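Local coordinates for adenosine monophosphate-protein transferase (Thermoplasma acidophilum, PDB 1RLH) that is of unestablished function but probably acts in adenosine or AMP chemistry, as an adenosine-specific kinase or an AMP-protein transferase, at residues 80-85 against 96-101. Sequence-based numbering, arbitrary orientation.
Sequences KACIEN and VILIRN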
# COMPACT_ATOMS: atom_id res chain seq x y z
N LYS A 80 -5.72 -11.29 -1.42
CA LYS A 80 -4.52 -11.96 -1.91
C LYS A 80 -3.59 -10.98 -2.62
O LYS A 80 -2.37 -11.08 -2.52
CB LYS A 80 -4.88 -13.10 -2.86
CG LYS A 80 -5.56 -14.27 -2.17
CD LYS A 80 -5.92 -15.37 -3.16
CE LYS A 80 -6.73 -16.45 -2.49
NZ LYS A 80 -6.03 -16.97 -1.28
N ALA A 81 -4.18 -10.03 -3.35
CA ALA A 81 -3.38 -9.04 -4.05
C ALA A 81 -2.69 -8.13 -3.04
O ALA A 81 -1.53 -7.75 -3.23
CB ALA A 81 -4.26 -8.21 -4.98
N CYS A 82 -3.39 -7.77 -1.96
CA CYS A 82 -2.81 -6.92 -0.92
C CYS A 82 -1.64 -7.61 -0.23
O CYS A 82 -0.62 -7.00 0.06
CB CYS A 82 -3.85 -6.55 0.14
SG CYS A 82 -5.06 -5.33 -0.40
N ILE A 83 -1.80 -8.90 0.03
CA ILE A 83 -0.75 -9.68 0.67
C ILE A 83 0.47 -9.72 -0.24
O ILE A 83 1.60 -9.48 0.20
CB ILE A 83 -1.22 -11.12 0.97
CG1 ILE A 83 -2.28 -11.09 2.08
CG2 ILE A 83 -0.04 -11.99 1.39
CD1 ILE A 83 -2.99 -12.42 2.31
N GLU A 84 0.25 -10.00 -1.52
CA GLU A 84 1.34 -10.07 -2.49
C GLU A 84 2.06 -8.73 -2.60
O GLU A 84 3.29 -8.68 -2.66
CB GLU A 84 0.80 -10.51 -3.86
CG GLU A 84 1.82 -10.50 -5.01
CD GLU A 84 3.02 -11.41 -4.80
OE1 GLU A 84 2.97 -12.29 -3.90
OE2 GLU A 84 4.01 -11.27 -5.54
N ASN A 85 1.30 -7.64 -2.62
CA ASN A 85 1.91 -6.31 -2.72
C ASN A 85 2.76 -5.98 -1.50
O ASN A 85 3.84 -5.42 -1.64
CB ASN A 85 0.84 -5.24 -2.93
CG ASN A 85 0.22 -5.30 -4.31
OD1 ASN A 85 0.88 -5.70 -5.27
ND2 ASN A 85 -1.04 -4.90 -4.43
N VAL A 96 -1.37 -1.60 2.39
CA VAL A 96 -1.89 -1.59 1.03
C VAL A 96 -3.38 -1.88 1.10
O VAL A 96 -3.80 -2.85 1.74
CB VAL A 96 -1.23 -2.69 0.15
CG1 VAL A 96 -1.91 -2.74 -1.21
CG2 VAL A 96 0.26 -2.42 -0.01
N ILE A 97 -4.18 -1.03 0.46
CA ILE A 97 -5.62 -1.21 0.44
C ILE A 97 -6.08 -1.27 -1.01
O ILE A 97 -5.61 -0.50 -1.85
CB ILE A 97 -6.34 -0.04 1.15
CG1 ILE A 97 -5.94 0.02 2.62
CG2 ILE A 97 -7.85 -0.20 1.02
CD1 ILE A 97 -6.38 1.31 3.32
N LEU A 98 -6.96 -2.22 -1.32
CA LEU A 98 -7.50 -2.35 -2.66
C LEU A 98 -9.02 -2.30 -2.52
O LEU A 98 -9.59 -3.02 -1.71
CB LEU A 98 -7.08 -3.68 -3.30
CG LEU A 98 -5.66 -3.71 -3.89
CD1 LEU A 98 -5.30 -5.13 -4.30
CD2 LEU A 98 -5.58 -2.77 -5.08
N ILE A 99 -9.66 -1.44 -3.31
CA ILE A 99 -11.10 -1.29 -3.24
C ILE A 99 -11.72 -1.36 -4.63
O ILE A 99 -11.24 -0.73 -5.57
CB ILE A 99 -11.50 0.07 -2.61
CG1 ILE A 99 -10.85 0.22 -1.24
CG2 ILE A 99 -13.02 0.15 -2.48
CD1 ILE A 99 -10.96 1.61 -0.65
N ARG A 100 -12.79 -2.13 -4.75
CA ARG A 100 -13.48 -2.30 -6.02
C ARG A 100 -14.97 -2.08 -5.79
O ARG A 100 -15.48 -2.32 -4.70
CB ARG A 100 -13.21 -3.70 -6.57
CG ARG A 100 -13.99 -4.06 -7.81
CD ARG A 100 -13.78 -5.53 -8.17
NE ARG A 100 -12.45 -5.80 -8.71
CZ ARG A 100 -12.00 -7.01 -9.01
NH1 ARG A 100 -12.78 -8.07 -8.81
NH2 ARG A 100 -10.79 -7.18 -9.52
N ASN A 101 -15.67 -1.62 -6.82
CA ASN A 101 -17.11 -1.39 -6.73
C ASN A 101 -17.46 -0.34 -5.68
O ASN A 101 -18.39 -0.53 -4.89
CB ASN A 101 -17.83 -2.71 -6.39
CG ASN A 101 -17.66 -3.76 -7.47
OD1 ASN A 101 -18.09 -4.90 -7.32
ND2 ASN A 101 -17.03 -3.38 -8.58
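Ala81, Cys82 and Asn85 meet Val96 and Leu98 in a buried, mainly apolar helix-on-sheet contact of 249 Å², both sides summed, where helix 76-89 lies on the central strand, 94-100, of the five-stranded antiparallel sheet. The short axes pass 8.1 Å apart and run nearly antiparallel, at 153°, as the chain leaves the helix and turns back into the strand. Cys82 lays its sulfur against the strand backbone: with SG anti to the carbonyl carbon (chi1 -74°), Cys82 SG lies 3.5 Å from Val96 O and 3.8 Å from Leu98 N. Leu98 also sends CD1 to Ala81 CB, a tight 3.3 Å methyl-to-methyl contact. The sheet is sandwiched between helices in alpha/beta/alpha layers: Val96 and Leu98 point to helix 76-89, whereas Ile97 and Ile99 touch helix 104-115 on the other face. Nearer the helix's C-terminal end, Asn85 and Val96 cross at about a right angle, with Asn85 ND2 4.0 Å from Val96 CG1 and Asn85 CB 4.1 Å from both Val96 methyls. No clear hydrogen bond joins Asn85 to the strand; Asn85 OD1 instead accepts one from Val22 N, tying the helix to the loop before strand 28-34, whose Ile29 also touches Asn85, Val96 and Leu98.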